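Side-chain contacts in anthranilate synthase component I (Streptococcus pneumoniae serotype 4, PDB 5KCK), which belongs to the anthranilate synthase family, as a mixed alpha/beta enzyme chain built on large antiparallel sheets and paired with a second copy: residues Val97-Ile102 / Arg374-Ile379; Asp114-Pro119 / Arg418-Ala423; Met130-Asp133 / Lys138-Val141; Tyr241-Asp246 / Gly392-Leu397. One frame throughout, in Å; residues are numbered along the deposited sequence.

Contact 1: residues Val97-Ile102 / Arg374-Ile379; sequences VGYDMI and RAMRRI
M376 O takes a hydrogen bond from a water at 2.7 Å, and the same water lies 2.5 Å from Y99 OH, so a single solvent molecule ties the phenol to the helix backbone. The motif is a Met-aromatic contact between the short 3-10 segment 99-102, which follows strand 92-97, and helix 372-382. The water meets the Y99 hydroxyl end at the ring edge, in its plane. With CG anti to the backbone N (chi1 171°), the ring reaches out from the 3-10 segment and brings its hydroxyl up against the helix.

M376, modelled as selenomethionine, comes at that ring obliquely. Its SE stands 5.4 Å from the Y99 ring centroid, 44° off the normal, and its closest atom is CG, 3.4 Å from Y99 OH. CG anti to the carbonyl carbon (chi1 -72°) and an extended chi2 carry SE out to I102 CG2, 4.0 Å away, the two side chains crossing at about a right angle. The helix thus offers Y99 both a backbone carbonyl, through the water, and an apolar side chain.

Outside the pair, R387 makes a cation-pi contact with the Y99 ring, and D100 OD1 is hydrogen-bonded to Y380 OH farther along the same helix. One turn on from M376, I379 CD1 approaches Y99 OH to 4.0 Å.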
# COMPACT_ATOMS: atom_id res chain seq x y z
N VAL A 97 -7.13 19.54 20.85
CA VAL A 97 -6.97 20.78 21.59
C VAL A 97 -7.50 21.89 20.70
O VAL A 97 -7.00 22.08 19.58
CB VAL A 97 -5.50 21.01 21.99
CG1 VAL A 97 -5.32 22.36 22.63
CG2 VAL A 97 -5.04 19.92 22.93
N GLY A 98 -8.53 22.58 21.16
CA GLY A 98 -9.12 23.63 20.35
C GLY A 98 -8.21 24.83 20.20
O GLY A 98 -7.33 25.09 21.03
N TYR A 99 -8.42 25.57 19.12
CA TYR A 99 -7.66 26.80 18.88
C TYR A 99 -7.68 27.70 20.10
O TYR A 99 -6.65 28.29 20.47
CB TYR A 99 -8.25 27.51 17.66
CG TYR A 99 -7.74 28.91 17.39
CD1 TYR A 99 -8.36 30.02 17.96
CD2 TYR A 99 -6.68 29.12 16.52
CE1 TYR A 99 -7.91 31.31 17.70
CE2 TYR A 99 -6.23 30.40 16.24
CZ TYR A 99 -6.84 31.49 16.83
OH TYR A 99 -6.39 32.75 16.55
N ASP A 100 -8.83 27.79 20.77
CA ASP A 100 -9.03 28.75 21.84
C ASP A 100 -8.32 28.37 23.13
O ASP A 100 -8.27 29.19 24.05
CB ASP A 100 -10.52 28.93 22.06
CG ASP A 100 -11.23 29.35 20.79
OD1 ASP A 100 -11.26 30.56 20.51
OD2 ASP A 100 -11.72 28.47 20.05
N MSE A 101 -7.75 27.18 23.22
CA MSE A 101 -6.95 26.82 24.37
C MSE A 101 -5.79 27.81 24.59
O MSE A 101 -5.42 28.08 25.73
CB MSE A 101 -6.42 25.40 24.22
CG MSE A 101 -7.49 24.35 24.48
SE MSE A 101 -7.99 24.23 26.37
CE MSE A 101 -6.21 23.81 27.08
N ILE A 102 -5.25 28.35 23.50
CA ILE A 102 -4.13 29.28 23.63
C ILE A 102 -4.52 30.53 24.42
O ILE A 102 -3.65 31.21 24.97
CB ILE A 102 -3.56 29.65 22.24
CG1 ILE A 102 -2.18 30.30 22.36
CG2 ILE A 102 -4.50 30.60 21.50
CD1 ILE A 102 -1.15 29.44 23.08
N ARG A 374 -0.42 39.43 17.86
CA ARG A 374 -1.19 40.53 17.27
C ARG A 374 -2.18 40.00 16.23
O ARG A 374 -3.33 40.45 16.18
CB ARG A 374 -0.24 41.55 16.64
CG ARG A 374 -0.93 42.64 15.82
CD ARG A 374 -1.69 43.61 16.70
NE ARG A 374 -0.85 44.13 17.78
CZ ARG A 374 -0.13 45.24 17.71
NH1 ARG A 374 -0.14 45.98 16.60
NH2 ARG A 374 0.60 45.63 18.74
N ALA A 375 -1.76 39.04 15.41
CA ALA A 375 -2.66 38.48 14.42
C ALA A 375 -3.84 37.77 15.08
O ALA A 375 -4.97 37.84 14.58
CB ALA A 375 -1.90 37.52 13.50
N MSE A 376 -3.61 37.12 16.21
CA MSE A 376 -4.69 36.45 16.91
C MSE A 376 -5.67 37.44 17.54
O MSE A 376 -6.88 37.20 17.55
CB MSE A 376 -4.15 35.50 17.97
CG MSE A 376 -3.49 34.26 17.39
SE MSE A 376 -2.92 32.97 18.75
CE MSE A 376 -1.75 34.15 19.81
N ARG A 377 -5.16 38.56 18.06
CA ARG A 377 -6.07 39.58 18.56
C ARG A 377 -6.92 40.16 17.42
O ARG A 377 -8.13 40.36 17.58
CB ARG A 377 -5.30 40.68 19.29
CG ARG A 377 -4.62 40.17 20.59
CD ARG A 377 -4.06 41.31 21.45
NE ARG A 377 -5.08 42.31 21.76
CZ ARG A 377 -5.71 42.43 22.93
NH1 ARG A 377 -5.42 41.61 23.93
NH2 ARG A 377 -6.62 43.37 23.09
N ARG A 378 -6.30 40.40 16.26
CA ARG A 378 -7.04 40.94 15.12
C ARG A 378 -8.07 39.95 14.59
O ARG A 378 -9.17 40.34 14.20
CB ARG A 378 -6.08 41.36 14.02
CG ARG A 378 -5.11 42.47 14.44
CD ARG A 378 -5.82 43.71 14.99
NE ARG A 378 -4.90 44.84 15.09
CZ ARG A 378 -5.14 45.95 15.77
NH1 ARG A 378 -6.28 46.11 16.42
NH2 ARG A 378 -4.23 46.92 15.79
N ILE A 379 -7.72 38.66 14.57
CA ILE A 379 -8.66 37.64 14.10
C ILE A 379 -9.95 37.68 14.91
O ILE A 379 -11.05 37.57 14.36
CB ILE A 379 -8.01 36.24 14.15
CG1 ILE A 379 -7.00 36.09 13.02
CG2 ILE A 379 -9.09 35.13 14.09
CD1 ILE A 379 -6.06 34.91 13.19
O HOH W 1 -7.78 34.65 17.35

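Contact 2: residues Asp114-Pro119 / Arg418-Ala423; sequences DTIGTP and RAYVQA
I116 and Y420 mark the closest backbone approach, their CA atoms 8.3 Å apart, so the backbones stay apart and the contact is made mostly by side chains. Segment 114-119 is an irregular loop that opens with an Asx turn at D114, while 418-423 is extended strand at the start of strand 418-427. G117 carries the loop through a left-handed backbone conformation just after I116.

The heart of the contact is a CH-pi packing of I116 on the Y420 ring. I116 CG1 sits over the centre of one face, 3.8 Å from the centroid and only 8° off the normal; CD1 lies over the inner end of the ring, 3.7 Å from Y420 CG. The two side chains slide past one another in opposite directions, which lays the isoleucine's CG1-CD1 arm along the ring. Y420 has CG anti to its carbonyl carbon (chi1 -54°), and this turns the ring out from the strand to meet the loop.

At the far end of the ring, N416 ND2 is hydrogen-bonded to both I116 O and Y420 OH, stitching the polar rim of the packing together. I116 also rests on I413 and K415 of the neighbouring strand 411-415. T115 OG1 is engaged by E385.

Within the loop, D114 OD1 accepts from G117 N at 2.7 Å and from I116 N at 2.8 Å, both donors arriving from the same face of the carboxylate plane.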
# COMPACT_ATOMS: atom_id res chain seq x y z
N ASP A 114 -19.86 31.21 20.44
CA ASP A 114 -19.67 29.83 19.98
C ASP A 114 -20.98 29.33 19.39
O ASP A 114 -21.96 29.13 20.11
CB ASP A 114 -19.22 28.95 21.14
CG ASP A 114 -18.85 27.55 20.71
OD1 ASP A 114 -19.09 27.18 19.53
OD2 ASP A 114 -18.30 26.81 21.55
N THR A 115 -21.00 29.13 18.07
CA THR A 115 -22.18 28.60 17.40
C THR A 115 -22.16 27.08 17.26
O THR A 115 -23.13 26.51 16.77
CB THR A 115 -22.35 29.24 16.02
OG1 THR A 115 -21.16 29.05 15.26
CG2 THR A 115 -22.65 30.74 16.15
N ILE A 116 -21.08 26.41 17.67
CA ILE A 116 -20.97 24.96 17.56
C ILE A 116 -21.04 24.29 18.93
O ILE A 116 -21.79 23.33 19.12
CB ILE A 116 -19.67 24.56 16.82
CG1 ILE A 116 -19.66 25.10 15.39
CG2 ILE A 116 -19.52 23.05 16.81
CD1 ILE A 116 -18.43 24.66 14.59
N GLY A 117 -20.25 24.77 19.89
CA GLY A 117 -20.34 24.27 21.25
C GLY A 117 -19.45 23.09 21.59
O GLY A 117 -19.76 22.36 22.52
N THR A 118 -18.36 22.88 20.86
CA THR A 118 -17.41 21.86 21.27
C THR A 118 -16.64 22.34 22.50
O THR A 118 -16.45 23.54 22.69
CB THR A 118 -16.42 21.54 20.15
OG1 THR A 118 -15.95 22.76 19.56
CG2 THR A 118 -17.08 20.67 19.08
N PRO A 119 -16.20 21.42 23.35
CA PRO A 119 -15.29 21.82 24.44
C PRO A 119 -13.97 22.30 23.88
O PRO A 119 -13.60 22.02 22.73
CB PRO A 119 -15.12 20.53 25.26
CG PRO A 119 -15.59 19.43 24.38
CD PRO A 119 -16.62 20.02 23.47
N ARG A 418 -25.84 19.13 12.30
CA ARG A 418 -25.25 19.86 11.19
C ARG A 418 -23.81 19.39 10.97
O ARG A 418 -23.21 18.75 11.83
CB ARG A 418 -25.27 21.38 11.44
CG ARG A 418 -26.66 21.98 11.47
CD ARG A 418 -26.62 23.50 11.57
NE ARG A 418 -26.21 24.15 10.33
CZ ARG A 418 -26.98 24.27 9.26
NH1 ARG A 418 -28.21 23.78 9.27
NH2 ARG A 418 -26.52 24.89 8.17
N ALA A 419 -23.27 19.71 9.79
CA ALA A 419 -21.89 19.42 9.45
C ALA A 419 -21.18 20.74 9.19
O ALA A 419 -21.60 21.51 8.32
CB ALA A 419 -21.81 18.51 8.22
N TYR A 420 -20.10 20.99 9.93
CA TYR A 420 -19.40 22.27 9.86
C TYR A 420 -18.03 22.09 9.22
O TYR A 420 -17.25 21.22 9.64
CB TYR A 420 -19.23 22.90 11.24
CG TYR A 420 -20.50 23.06 12.04
CD1 TYR A 420 -20.97 22.05 12.88
CD2 TYR A 420 -21.23 24.24 11.98
CE1 TYR A 420 -22.12 22.21 13.62
CE2 TYR A 420 -22.38 24.42 12.72
CZ TYR A 420 -22.83 23.41 13.53
OH TYR A 420 -23.98 23.59 14.26
N VAL A 421 -17.73 22.91 8.22
CA VAL A 421 -16.39 22.99 7.67
C VAL A 421 -15.94 24.44 7.69
O VAL A 421 -16.76 25.36 7.72
CB VAL A 421 -16.31 22.41 6.24
CG1 VAL A 421 -16.59 20.92 6.27
CG2 VAL A 421 -17.31 23.12 5.34
N GLN A 422 -14.62 24.64 7.65
CA GLN A 422 -14.05 25.96 7.82
C GLN A 422 -12.69 26.01 7.15
O GLN A 422 -11.95 25.02 7.18
CB GLN A 422 -13.94 26.31 9.32
CG GLN A 422 -13.49 27.73 9.61
CD GLN A 422 -13.92 28.20 11.00
OE1 GLN A 422 -14.53 27.45 11.75
NE2 GLN A 422 -13.61 29.44 11.33
N ALA A 423 -12.36 27.15 6.54
CA ALA A 423 -11.06 27.31 5.91
C ALA A 423 -10.65 28.77 5.90
O ALA A 423 -11.49 29.67 5.78
CB ALA A 423 -11.05 26.77 4.48

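Contact 3: residues Met130-Asp133 / Lys138-Val141; sequences MVFD and KIHV
I139 lies between M130 and F132 and touches both. Its CG2 meets the M130 methyl CE at 3.3 Å, tighter than normal van der Waals contact, and the same CG2 hangs over the centre of the F132 ring face, 4.1 Å from the centroid and 6° off the normal. The CG1-CD1 arm of I139 lies over the rim on the same side, with CD1 3.4 Å from F132 CE2. M130, a selenomethionine in this model, bends at chi3 (57°), which swings CE round to I139, while its CG lies alongside V141 CG2 at 4.1 Å.

F132 and I139 are directly paired, and M130 reaches I139 diagonally, in a beta hairpin whose strands run antiparallel at 167°. M130-V141 and F132-I139 are non-hydrogen-bonded pairs with side chains on one face of the sheet; V131-H140 and D133-K138 are hydrogen-bonded pairs with side chains on the other. Each of these latter pairs is joined by two backbone bonds, the shortest from D133 N to K138 O at 2.8 Å.

On the V131 and H140 face a water links D133 OD2 to H140 NE2, lying 2.7 Å from each atom and meeting the imidazole at its edge, in plane. The other imidazole nitrogen, ND1, is hydrogen-bonded to E4 OE2 of the second subunit. Residues 138-141 also pair with a strand of that subunit, continuing the sheet over the interface, while helix 152-166 packs against V141 through L159 and V162.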
# COMPACT_ATOMS: atom_id res chain seq x y z
N MSE A 130 -6.08 -1.25 19.03
CA MSE A 130 -5.41 -2.04 18.00
C MSE A 130 -4.49 -1.14 17.21
O MSE A 130 -4.81 0.03 16.99
CB MSE A 130 -6.41 -2.66 17.02
CG MSE A 130 -7.49 -3.51 17.60
SE MSE A 130 -8.76 -3.88 16.16
CE MSE A 130 -7.64 -4.67 14.92
N VAL A 131 -3.36 -1.67 16.76
CA VAL A 131 -2.47 -0.94 15.87
C VAL A 131 -2.29 -1.78 14.61
O VAL A 131 -1.85 -2.94 14.68
CB VAL A 131 -1.12 -0.64 16.54
CG1 VAL A 131 -0.25 0.23 15.64
CG2 VAL A 131 -1.35 0.05 17.88
N PHE A 132 -2.66 -1.22 13.47
CA PHE A 132 -2.41 -1.84 12.17
C PHE A 132 -1.03 -1.42 11.71
O PHE A 132 -0.81 -0.25 11.38
CB PHE A 132 -3.47 -1.43 11.15
CG PHE A 132 -4.83 -2.04 11.38
CD1 PHE A 132 -5.63 -1.61 12.43
CD2 PHE A 132 -5.33 -3.01 10.52
CE1 PHE A 132 -6.89 -2.16 12.64
CE2 PHE A 132 -6.58 -3.57 10.72
CZ PHE A 132 -7.36 -3.14 11.78
N ASP A 133 -0.09 -2.36 11.69
CA ASP A 133 1.24 -2.11 11.13
C ASP A 133 1.18 -2.52 9.67
O ASP A 133 1.46 -3.67 9.31
CB ASP A 133 2.31 -2.87 11.91
CG ASP A 133 3.74 -2.51 11.47
OD1 ASP A 133 3.92 -1.88 10.41
OD2 ASP A 133 4.68 -2.88 12.19
N LYS A 138 0.72 -6.71 9.88
CA LYS A 138 0.42 -7.34 11.16
C LYS A 138 -0.49 -6.41 11.95
O LYS A 138 -0.35 -5.18 11.90
CB LYS A 138 1.69 -7.64 11.96
CG LYS A 138 2.54 -8.80 11.41
CD LYS A 138 1.75 -10.11 11.37
CE LYS A 138 2.62 -11.29 10.93
NZ LYS A 138 2.97 -11.23 9.48
N ILE A 139 -1.43 -7.01 12.67
CA ILE A 139 -2.39 -6.27 13.47
C ILE A 139 -2.16 -6.63 14.94
O ILE A 139 -2.24 -7.81 15.30
CB ILE A 139 -3.83 -6.57 13.04
CG1 ILE A 139 -3.99 -6.33 11.53
CG2 ILE A 139 -4.75 -5.70 13.81
CD1 ILE A 139 -5.36 -6.71 11.02
N HIS A 140 -1.87 -5.63 15.76
CA HIS A 140 -1.60 -5.82 17.18
C HIS A 140 -2.85 -5.44 17.96
O HIS A 140 -3.23 -4.27 18.01
CB HIS A 140 -0.41 -4.96 17.62
CG HIS A 140 0.87 -5.29 16.90
ND1 HIS A 140 1.85 -6.07 17.46
CD2 HIS A 140 1.31 -4.96 15.66
CE1 HIS A 140 2.85 -6.21 16.59
NE2 HIS A 140 2.54 -5.54 15.50
N VAL A 141 -3.50 -6.43 18.57
CA VAL A 141 -4.67 -6.19 19.40
C VAL A 141 -4.21 -6.19 20.85
O VAL A 141 -3.73 -7.22 21.34
CB VAL A 141 -5.76 -7.24 19.15
CG1 VAL A 141 -7.03 -6.88 19.93
CG2 VAL A 141 -6.06 -7.35 17.66
O HOH W 2 4.27 -5.30 13.39

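Contact 4: residues Tyr241-Asp246 / Gly392-Leu397; sequences YLYFYD and GAIGYL
I394 points its two branches, the methyl CG2 and the CG1-CD1 arm, at a pair of tyrosines, Y243 and Y245, that meet it in different ways. Against Y243 it crosses at about a right angle and rests on the flat of the ring: CG2 lies over the centre of one face, 4.0 Å from the centroid and 8° off the normal, a CH-pi contact, while CD1 reaches outward to Y243 CE1 at 3.7 Å. The ring turns this face to I394 with CG between the backbone N and the carbonyl carbon (chi1 39°). Y245 instead slides past the isoleucine in the opposite direction and comes at it obliquely, CE2 3.6 Å from I394 CG2. Of the two branches, CG2 alone thus meets both rings.

Farther out, Y245 OH lies 3.1 Å from G395 O, at the residue where strand 393-398 turns a corner. Y243 OH is hydrogen-bonded to T411 OG1, and residues 242-245 pair antiparallel with a strand of the second subunit, so these tyrosines stand on a strand that helps join the dimer.

The contact therefore bridges two sheets through side chains, and its chemistry is largely apolar. Carbon surface and aromatic faces do the holding within a buried setting, while the hydroxyls also touch the isoleucine, and the Y243 hydroxyl is satisfied by T411 OG1.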
# COMPACT_ATOMS: atom_id res chain seq x y z
N TYR A 241 -2.43 12.33 8.24
CA TYR A 241 -3.39 12.34 9.34
C TYR A 241 -4.79 12.11 8.80
O TYR A 241 -5.34 12.97 8.10
CB TYR A 241 -3.33 13.65 10.12
CG TYR A 241 -1.97 13.92 10.67
CD1 TYR A 241 -1.56 13.34 11.85
CD2 TYR A 241 -1.08 14.75 9.99
CE1 TYR A 241 -0.31 13.58 12.38
CE2 TYR A 241 0.19 14.99 10.51
CZ TYR A 241 0.56 14.41 11.71
OH TYR A 241 1.80 14.62 12.25
N LEU A 242 -5.36 10.96 9.11
CA LEU A 242 -6.77 10.69 8.92
C LEU A 242 -7.36 10.31 10.27
O LEU A 242 -6.70 9.63 11.06
CB LEU A 242 -6.99 9.58 7.90
CG LEU A 242 -6.70 9.97 6.45
CD1 LEU A 242 -6.27 8.75 5.67
CD2 LEU A 242 -7.94 10.58 5.85
N TYR A 243 -8.58 10.76 10.54
CA TYR A 243 -9.14 10.53 11.86
C TYR A 243 -10.66 10.63 11.82
O TYR A 243 -11.23 11.51 11.16
CB TYR A 243 -8.56 11.50 12.90
CG TYR A 243 -8.37 12.90 12.39
CD1 TYR A 243 -9.40 13.83 12.46
CD2 TYR A 243 -7.16 13.29 11.82
CE1 TYR A 243 -9.24 15.11 11.99
CE2 TYR A 243 -6.99 14.59 11.33
CZ TYR A 243 -8.04 15.49 11.42
OH TYR A 243 -7.89 16.78 10.94
N PHE A 244 -11.29 9.69 12.51
CA PHE A 244 -12.72 9.70 12.79
C PHE A 244 -12.86 9.55 14.30
O PHE A 244 -12.58 8.48 14.85
CB PHE A 244 -13.43 8.57 12.03
CG PHE A 244 -14.93 8.54 12.21
CD1 PHE A 244 -15.76 9.21 11.32
CD2 PHE A 244 -15.50 7.81 13.24
CE1 PHE A 244 -17.15 9.18 11.47
CE2 PHE A 244 -16.90 7.77 13.40
CZ PHE A 244 -17.72 8.46 12.52
N TYR A 245 -13.22 10.63 14.99
CA TYR A 245 -13.39 10.63 16.45
C TYR A 245 -14.87 10.70 16.78
O TYR A 245 -15.54 11.67 16.41
CB TYR A 245 -12.69 11.81 17.11
CG TYR A 245 -11.17 11.82 17.08
CD1 TYR A 245 -10.45 10.78 16.52
CD2 TYR A 245 -10.47 12.89 17.64
CE1 TYR A 245 -9.05 10.80 16.50
CE2 TYR A 245 -9.08 12.92 17.64
CZ TYR A 245 -8.38 11.88 17.06
OH TYR A 245 -7.00 11.93 17.06
N ASP A 246 -15.38 9.70 17.50
CA ASP A 246 -16.77 9.70 17.94
C ASP A 246 -16.82 10.08 19.41
O ASP A 246 -16.52 9.26 20.28
CB ASP A 246 -17.43 8.35 17.70
CG ASP A 246 -18.94 8.39 17.96
OD1 ASP A 246 -19.44 9.45 18.41
OD2 ASP A 246 -19.62 7.37 17.74
N GLY A 392 -6.97 24.30 15.66
CA GLY A 392 -6.30 23.77 16.84
C GLY A 392 -5.40 22.60 16.46
O GLY A 392 -4.76 22.63 15.40
N ALA A 393 -5.38 21.56 17.29
CA ALA A 393 -4.46 20.44 17.15
C ALA A 393 -5.19 19.14 17.44
O ALA A 393 -5.94 19.05 18.42
CB ALA A 393 -3.25 20.58 18.09
N ILE A 394 -4.96 18.13 16.60
CA ILE A 394 -5.66 16.85 16.67
C ILE A 394 -4.64 15.73 16.59
O ILE A 394 -3.76 15.73 15.72
CB ILE A 394 -6.70 16.71 15.54
CG1 ILE A 394 -7.73 17.83 15.60
CG2 ILE A 394 -7.42 15.38 15.62
CD1 ILE A 394 -8.81 17.71 14.53
N GLY A 395 -4.77 14.75 17.48
CA GLY A 395 -3.91 13.59 17.42
C GLY A 395 -3.87 12.81 18.71
O GLY A 395 -4.93 12.60 19.31
N TYR A 396 -2.68 12.39 19.16
CA TYR A 396 -2.58 11.57 20.37
C TYR A 396 -1.43 12.05 21.25
O TYR A 396 -0.48 12.69 20.80
CB TYR A 396 -2.39 10.08 20.05
CG TYR A 396 -1.06 9.73 19.38
CD1 TYR A 396 0.10 9.52 20.14
CD2 TYR A 396 -0.97 9.59 18.00
CE1 TYR A 396 1.31 9.21 19.53
CE2 TYR A 396 0.24 9.27 17.38
CZ TYR A 396 1.37 9.08 18.15
OH TYR A 396 2.54 8.76 17.53
N LEU A 397 -1.54 11.70 22.54
CA LEU A 397 -0.45 11.80 23.51
C LEU A 397 -0.23 10.40 24.08
O LEU A 397 -1.10 9.87 24.78
CB LEU A 397 -0.77 12.81 24.61
CG LEU A 397 0.22 12.86 25.78
CD1 LEU A 397 1.54 13.53 25.36
CD2 LEU A 397 -0.42 13.59 26.96

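Overall arrangement
Along the chain, contact 3 closes as a local hairpin before contact 4 opens, whereas the segments of contact 1 alternate with those of contacts 2 and 4. Contacts 1 and 4 meet directly: V97 N lies 2.8 Å from A393 O, where strands 92-97 and 393-398 run side by side in the eleven-stranded sheet. Contacts 2 and 4 reach a second sheet, through strands 418-427 and 242-246, with centres about 16 Å apart. The single connection between strands 92-97 and 121-126 supplies one side of both contacts 1 and 2. Contact 3 lies about 37 Å from contact 1, centre to centre, yet it shares with contact 4 the interface with the second subunit.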